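Local coordinates for protein D-alanyl-D-alanine carboxypeptidase (Mycobacterium tuberculosis H37Rv, PDB 4RYE) that shows D,D-carboxypeptidase activity and probably trims the terminal D-alanine from peptidoglycan stem peptides, by way of an acyl-enzyme thought to form on a serine, at residues L53-L58 against V159-A164; A164-P169 against Q173-P178. All coordinates share one frame; numbering follows the deposited sequence.

Contact 1: residues L53-L58 against V159-A164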
ATOM      1  N   LEU A  53       0.708  -0.207  -8.490  1.00 13.25           N
ATOM      2  CA  LEU A  53       0.019   0.459  -9.601  1.00 12.97           C
ATOM      3  C   LEU A  53       0.347   1.951  -9.597  1.00 11.90           C
ATOM      4  O   LEU A  53       0.609   2.537 -10.645  1.00 15.91           O
ATOM      5  CB  LEU A  53      -1.499   0.255  -9.500  1.00 12.81           C
ATOM      6  CG  LEU A  53      -2.343   1.066 -10.490  1.00 17.85           C
ATOM      7  CD1 LEU A  53      -2.013   0.698 -11.922  1.00 13.86           C
ATOM      8  CD2 LEU A  53      -3.828   0.850 -10.205  1.00 14.28           C
ATOM      9  N   ALA A  54       0.338   2.566  -8.416  1.00 14.18           N
ATOM     10  CA  ALA A  54       0.662   3.989  -8.298  1.00 16.27           C
ATOM     11  C   ALA A  54       2.057   4.320  -8.840  1.00 15.28           C
ATOM     12  O   ALA A  54       2.242   5.340  -9.507  1.00 14.26           O
ATOM     13  CB  ALA A  54       0.515   4.474  -6.838  1.00 13.09           C
ATOM     14  N   LEU A  55       3.038   3.470  -8.545  1.00 14.03           N
ATOM     15  CA  LEU A  55       4.392   3.649  -9.086  1.00 15.22           C
ATOM     16  C   LEU A  55       4.420   3.671 -10.616  1.00 16.56           C
ATOM     17  O   LEU A  55       5.090   4.506 -11.224  1.00 18.30           O
ATOM     18  CB  LEU A  55       5.306   2.522  -8.613  1.00 20.39           C
ATOM     19  CG  LEU A  55       5.978   2.647  -7.254  1.00 27.53           C
ATOM     20  CD1 LEU A  55       6.679   1.330  -6.934  1.00 28.34           C
ATOM     21  CD2 LEU A  55       6.964   3.802  -7.264  1.00 24.21           C
ATOM     22  N   VAL A  56       3.710   2.735 -11.242  1.00 14.67           N
ATOM     23  CA  VAL A  56       3.649   2.685 -12.697  1.00 15.08           C
ATOM     24  C   VAL A  56       2.983   3.959 -13.231  1.00 19.79           C
ATOM     25  O   VAL A  56       3.481   4.589 -14.174  1.00 16.40           O
ATOM     26  CB  VAL A  56       2.874   1.442 -13.184  1.00 19.04           C
ATOM     27  CG1 VAL A  56       2.621   1.526 -14.692  1.00 17.41           C
ATOM     28  CG2 VAL A  56       3.638   0.169 -12.836  1.00 17.02           C
ATOM     29  N   ALA A  57       1.858   4.338 -12.624  1.00 16.44           N
ATOM     30  CA  ALA A  57       1.122   5.530 -13.059  1.00 16.44           C
ATOM     31  C   ALA A  57       1.984   6.785 -12.962  1.00 19.02           C
ATOM     32  O   ALA A  57       1.982   7.619 -13.864  1.00 21.65           O
ATOM     33  CB  ALA A  57      -0.160   5.706 -12.241  1.00 13.63           C
ATOM     34  N   LEU A  58       2.720   6.916 -11.863  1.00 16.99           N
ATOM     35  CA  LEU A  58       3.558   8.088 -11.657  1.00 15.21           C
ATOM     36  C   LEU A  58       4.730   8.125 -12.619  1.00 19.18           C
ATOM     37  O   LEU A  58       5.181   9.203 -13.012  1.00 19.28           O
ATOM     38  CB  LEU A  58       4.051   8.154 -10.212  1.00 20.69           C
ATOM     39  CG  LEU A  58       2.969   8.579  -9.224  1.00 20.06           C
ATOM     40  CD1 LEU A  58       3.401   8.252  -7.807  1.00 18.55           C
ATOM     41  CD2 LEU A  58       2.674  10.064  -9.392  1.00 19.08           C
ATOM     42  N   VAL A 159       7.550  -3.670   1.581  1.00 14.69           N
ATOM     43  CA  VAL A 159       8.308  -2.505   2.058  1.00 17.13           C
ATOM     44  C   VAL A 159       9.310  -2.032   1.013  1.00 15.00           C
ATOM     45  O   VAL A 159       9.620  -0.851   0.940  1.00 16.67           O
ATOM     46  CB  VAL A 159       8.980  -2.708   3.452  1.00 14.96           C
ATOM     47  CG1 VAL A 159       7.930  -3.021   4.510  1.00 14.50           C
ATOM     48  CG2 VAL A 159      10.067  -3.789   3.433  1.00 13.93           C
ATOM     49  N   VAL A 160       9.808  -2.955   0.200  1.00 12.88           N
ATOM     50  CA  VAL A 160      10.684  -2.584  -0.901  1.00 12.67           C
ATOM     51  C   VAL A 160       9.904  -1.725  -1.887  1.00 13.11           C
ATOM     52  O   VAL A 160      10.391  -0.691  -2.376  1.00 13.15           O
ATOM     53  CB  VAL A 160      11.261  -3.843  -1.591  1.00 12.68           C
ATOM     54  CG1 VAL A 160      11.922  -3.484  -2.929  1.00 15.79           C
ATOM     55  CG2 VAL A 160      12.265  -4.541  -0.649  1.00 13.25           C
ATOM     56  N   ILE A 161       8.679  -2.134  -2.173  1.00 11.87           N
ATOM     57  CA  ILE A 161       7.843  -1.375  -3.105  1.00 11.62           C
ATOM     58  C   ILE A 161       7.439  -0.034  -2.493  1.00 18.54           C
ATOM     59  O   ILE A 161       7.492   1.006  -3.158  1.00 13.16           O
ATOM     60  CB  ILE A 161       6.595  -2.202  -3.514  1.00 11.41           C
ATOM     61  CG1 ILE A 161       7.010  -3.305  -4.495  1.00 14.31           C
ATOM     62  CG2 ILE A 161       5.519  -1.316  -4.140  1.00 12.78           C
ATOM     63  CD1 ILE A 161       6.061  -4.506  -4.552  1.00 15.90           C
ATOM     64  N   PHE A 162       7.060  -0.044  -1.218  1.00 12.41           N
ATOM     65  CA  PHE A 162       6.661   1.195  -0.558  1.00 13.12           C
ATOM     66  C   PHE A 162       7.806   2.202  -0.428  1.00 12.59           C
ATOM     67  O   PHE A 162       7.601   3.419  -0.470  1.00 15.38           O
ATOM     68  CB  PHE A 162       6.090   0.909   0.824  1.00 13.29           C
ATOM     69  CG  PHE A 162       5.171   1.986   1.314  1.00 16.60           C
ATOM     70  CD1 PHE A 162       3.867   2.053   0.857  1.00 18.69           C
ATOM     71  CD2 PHE A 162       5.607   2.935   2.225  1.00 15.99           C
ATOM     72  CE1 PHE A 162       3.004   3.050   1.303  1.00 19.30           C
ATOM     73  CE2 PHE A 162       4.753   3.941   2.677  1.00 19.24           C
ATOM     74  CZ  PHE A 162       3.448   3.996   2.212  1.00 16.72           C
ATOM     75  N   ARG A 163       9.001   1.685  -0.222  1.00 13.81           N
ATOM     76  CA  ARG A 163      10.194   2.512  -0.112  1.00 16.29           C
ATOM     77  C   ARG A 163      10.442   3.257  -1.423  1.00 19.44           C
ATOM     78  O   ARG A 163      10.795   4.444  -1.427  1.00 16.68           O
ATOM     79  CB  ARG A 163      11.381   1.612   0.234  1.00 19.54           C
ATOM     80  CG  ARG A 163      12.664   2.329   0.507  1.00 25.48           C
ATOM     81  CD  ARG A 163      13.667   1.354   1.110  1.00 29.93           C
ATOM     82  NE  ARG A 163      14.936   2.009   1.376  1.00 27.13           N
ATOM     83  CZ  ARG A 163      16.118   1.455   1.154  1.00 26.65           C
ATOM     84  NH1 ARG A 163      16.194   0.223   0.652  1.00 21.82           N
ATOM     85  NH2 ARG A 163      17.219   2.141   1.421  1.00 28.32           N
ATOM     86  N   ALA A 164      10.240   2.564  -2.538  1.00 17.33           N
ATOM     87  CA  ALA A 164      10.384   3.190  -3.850  1.00 21.10           C
ATOM     88  C   ALA A 164       9.313   4.257  -4.047  1.00 19.00           C
ATOM     89  O   ALA A 164       9.581   5.329  -4.604  1.00 19.28           O
ATOM     90  CB  ALA A 164      10.309   2.136  -4.968  1.00 16.39           C
TER
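Leu55 reaches from helix 50-60 to helix 155-166 and meets Ile161 and Ala164, one turn apart on the second helix. This is helix packing in the interior of the penicillin-binding domain of the beta-lactamase clan, whose inferred acylated serine, Ser47, lies just ahead of helix 50-60. The branched end of Leu55 does all the touching from its side. CD1 lies 3.9 Å from Ile161 O. It is also 4.0 Å from Ile161 CG2, the two side chains crossing at a slant, and 4.2 Å from Ala164 CB. CD2 likewise lies on backbone, 4.0 Å from Ala164 C. With CG anti to its carbonyl carbon (chi1 -85°), the fork reaches across to the other helix, whose nearest CA, that of Ala164, is 8.0 Å from Leu55 CA. The small Ala164 lets that fork come up to the main chain, while the beta-branched Ile161 offers CG2 beside its backbone. No hydrogen bond crosses here; the leucine methyls meet aliphatic groups and backbone carbonyls by van der Waals contact.

In the second shell Leu131 touches Leu55 and Ala164 alike, Leu53 and Val56 lean on helix 117-130, and Ala54 and Ala57 on Leu95. Next to Ala164, the Arg163 guanidinium fastens helix 155-166 to a loop, NE bonding Leu28 O and NH2 bonding Asp29 O.

Contact 2: residues A164-P169 against Q173-P178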
ATOM      1  N   ALA A 164      10.240   2.564  -2.538  1.00 17.33           N
ATOM      2  CA  ALA A 164      10.384   3.190  -3.850  1.00 21.10           C
ATOM      3  C   ALA A 164       9.313   4.257  -4.047  1.00 19.00           C
ATOM      4  O   ALA A 164       9.581   5.329  -4.604  1.00 19.28           O
ATOM      5  CB  ALA A 164      10.309   2.136  -4.968  1.00 16.39           C
ATOM      6  N   ALA A 165       8.093   3.964  -3.603  1.00 14.26           N
ATOM      7  CA  ALA A 165       6.996   4.906  -3.752  1.00 14.22           C
ATOM      8  C   ALA A 165       7.215   6.160  -2.907  1.00 14.21           C
ATOM      9  O   ALA A 165       6.945   7.266  -3.359  1.00 17.60           O
ATOM     10  CB  ALA A 165       5.654   4.246  -3.410  1.00 11.97           C
HETATM   11  N   MSE A 166       7.710   5.990  -1.686  1.00 19.13           N
HETATM   12  CA  MSE A 166       7.950   7.120  -0.789  1.00 22.15           C
HETATM   13  C   MSE A 166       9.022   8.068  -1.304  1.00 20.09           C
HETATM   14  O   MSE A 166       9.076   9.238  -0.907  1.00 20.01           O
HETATM   15  CB  MSE A 166       8.328   6.628   0.610  1.00 18.16           C
HETATM   16  CG  MSE A 166       7.143   6.074   1.408  1.00 17.58           C
HETATM   17 SE   MSE A 166       5.715   7.400   1.704  0.72 24.59          SE
HETATM   18  CE  MSE A 166       6.791   8.828   2.477  1.00 21.92           C
ATOM     19  N   ALA A 167       9.884   7.562  -2.179  1.00 18.86           N
ATOM     20  CA  ALA A 167      10.925   8.393  -2.769  1.00 22.25           C
ATOM     21  C   ALA A 167      10.340   9.386  -3.768  1.00 19.41           C
ATOM     22  O   ALA A 167      10.946  10.414  -4.064  1.00 15.77           O
ATOM     23  CB  ALA A 167      11.977   7.528  -3.433  1.00 27.52           C
ATOM     24  N   ASN A 168       9.157   9.077  -4.292  1.00 17.75           N
ATOM     25  CA  ASN A 168       8.481   9.969  -5.232  1.00 16.59           C
ATOM     26  C   ASN A 168       7.723  11.057  -4.465  1.00 17.32           C
ATOM     27  O   ASN A 168       6.840  10.751  -3.644  1.00 16.61           O
ATOM     28  CB  ASN A 168       7.515   9.162  -6.107  1.00 19.70           C
ATOM     29  CG  ASN A 168       6.847  10.005  -7.166  1.00 21.49           C
ATOM     30  OD1 ASN A 168       6.057  10.891  -6.859  1.00 20.07           O
ATOM     31  ND2 ASN A 168       7.144   9.717  -8.429  1.00 22.91           N
ATOM     32  N   PRO A 169       8.064  12.334  -4.716  1.00 15.23           N
ATOM     33  CA  PRO A 169       7.479  13.420  -3.917  1.00 17.11           C
ATOM     34  C   PRO A 169       5.956  13.528  -4.053  1.00 16.84           C
ATOM     35  O   PRO A 169       5.295  13.907  -3.093  1.00 16.45           O
ATOM     36  CB  PRO A 169       8.175  14.684  -4.459  1.00 19.85           C
ATOM     37  CG  PRO A 169       8.757  14.281  -5.802  1.00 26.15           C
ATOM     38  CD  PRO A 169       9.068  12.816  -5.685  1.00 17.76           C
ATOM     39  N   GLN A 173       3.299  13.003  -0.981  1.00 17.68           N
ATOM     40  CA  GLN A 173       2.291  14.024  -0.696  1.00 19.36           C
ATOM     41  C   GLN A 173       0.897  13.409  -0.582  1.00 19.82           C
ATOM     42  O   GLN A 173       0.175  13.668   0.386  1.00 17.81           O
ATOM     43  CB  GLN A 173       2.295  15.109  -1.776  1.00 21.66           C
ATOM     44  CG  GLN A 173       1.313  16.253  -1.507  1.00 23.30           C
ATOM     45  CD  GLN A 173       1.422  17.366  -2.527  1.00 28.28           C
ATOM     46  OE1 GLN A 173       1.088  17.184  -3.697  1.00 27.10           O
ATOM     47  NE2 GLN A 173       1.908  18.525  -2.090  1.00 27.33           N
ATOM     48  N   ILE A 174       0.530  12.590  -1.565  1.00 17.57           N
ATOM     49  CA  ILE A 174      -0.810  11.997  -1.607  1.00 19.68           C
ATOM     50  C   ILE A 174      -1.082  11.079  -0.417  1.00 19.71           C
ATOM     51  O   ILE A 174      -2.112  11.201   0.246  1.00 20.51           O
ATOM     52  CB  ILE A 174      -1.041  11.206  -2.912  1.00 21.73           C
ATOM     53  CG1 ILE A 174      -1.030  12.157  -4.114  1.00 17.16           C
ATOM     54  CG2 ILE A 174      -2.374  10.448  -2.860  1.00 21.34           C
ATOM     55  CD1 ILE A 174      -0.924  11.430  -5.455  1.00 22.97           C
ATOM     56  N   THR A 175      -0.156  10.167  -0.140  1.00 18.83           N
ATOM     57  CA  THR A 175      -0.375   9.162   0.901  1.00 20.02           C
ATOM     58  C   THR A 175      -0.542   9.830   2.274  1.00 25.60           C
ATOM     59  O   THR A 175      -1.164   9.273   3.193  1.00 25.51           O
ATOM     60  CB  THR A 175       0.743   8.075   0.878  1.00 16.91           C
ATOM     61  OG1 THR A 175       0.342   6.944   1.668  1.00 22.29           O
ATOM     62  CG2 THR A 175       2.072   8.628   1.397  1.00 18.57           C
ATOM     63  N   ALA A 176      -0.028  11.053   2.392  1.00 16.19           N
ATOM     64  CA  ALA A 176      -0.123  11.805   3.640  1.00 22.10           C
ATOM     65  C   ALA A 176      -1.266  12.844   3.686  1.00 23.10           C
ATOM     66  O   ALA A 176      -1.551  13.386   4.759  1.00 22.65           O
ATOM     67  CB  ALA A 176       1.217  12.466   3.965  1.00 20.45           C
ATOM     68  N   GLU A 177      -1.908  13.125   2.549  1.00 31.24           N
ATOM     69  CA  GLU A 177      -3.056  14.054   2.509  1.00 29.85           C
ATOM     70  C   GLU A 177      -4.204  13.564   3.379  1.00 31.98           C
ATOM     71  O   GLU A 177      -4.592  12.394   3.293  1.00 30.76           O
ATOM     72  CB  GLU A 177      -3.634  14.183   1.087  1.00 28.13           C
ATOM     73  CG  GLU A 177      -2.773  14.801   0.013  1.00 42.96           C
ATOM     74  CD  GLU A 177      -3.388  14.567  -1.368  1.00 47.44           C
ATOM     75  OE1 GLU A 177      -4.372  13.798  -1.446  1.00 48.43           O
ATOM     76  OE2 GLU A 177      -2.903  15.133  -2.369  1.00 48.99           O
ATOM     77  N   PRO A 178      -4.789  14.462   4.195  1.00 29.73           N
ATOM     78  CA  PRO A 178      -5.958  14.032   4.962  1.00 28.50           C
ATOM     79  C   PRO A 178      -7.196  13.906   4.075  1.00 26.49           C
ATOM     80  O   PRO A 178      -8.116  13.167   4.410  1.00 25.81           O
ATOM     81  CB  PRO A 178      -6.144  15.161   5.988  1.00 30.76           C
ATOM     82  CG  PRO A 178      -5.504  16.365   5.365  1.00 38.67           C
ATOM     83  CD  PRO A 178      -4.343  15.822   4.557  1.00 34.08           C
TER
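Met166, present as selenomethionine, lays its selenium against the methyl of Thr175 across the sharp connection between helix 155-166 and helix 169-176. The Met166 SE to Thr175 CG2 separation is 3.9 Å, and the two side chains cross at roughly a right angle. Met166 gets there by folding, with chi2 at -60° and chi3 at -53°; the chain doubles back at SE, CE turning away from Thr175 and leaving SE to meet the methyl. A long, flexible side chain suits this place, since it can curl over the start of the next helix, where it also touches Phe171 and Ala172.

Thr175 divides its two branches between different tasks. Its OG1 stands trans to its own N (chi1 -166°) and hydrogen-bonds Gly207 N on strand 204-212, which places CG2 between N and C, facing Met166.

At the corner itself Asn168 is the N-cap, its OD1 accepting from Phe171 N and, weakly, from Val170 N. Pro169 follows in the first turn, where the lack of an N-H costs nothing, and its O accepts the i to i+4 hydrogen bond of Gln173 N at 3.0 Å, the donor tilted out of the carbonyl plane. Gln173 CB sits 3.5 Å from that same Pro169 O, whereas the rest of its side chain extends outward and OE1 makes a weak hydrogen bond to Arg92 NH2.

Polar groups thus define how the second helix begins, and apolar groups seat it. Because Thr175 serves both, its contacts are consistent with a single rotamer, tying this corner to the strand that probably bears the KTG-type motif.

In the fold
Contact 1 and contact 2 follow one another along the chain and share Ala164, with centres about 10 Å apart. Helix 155-166 is common to both: its middle turns pack on helix 50-60 in contact 1, and its end turns into helix 169-176 in contact 2. The two also touch directly, Leu55 CD2 lying 3.7 Å from Ala165 CA, and Leu58 CD1 approaching Asn168 OD1. Together they join the helix beginning at Lys50, the probable proton acceptor, to helix 169-176, which is hydrogen-bonded to strand 204-212 through Thr175. The side chains of Ile161 and Thr175 lie about 9 and 10 Å from that of Lys50, in the framework around the catalytic centre rather than the centre itself.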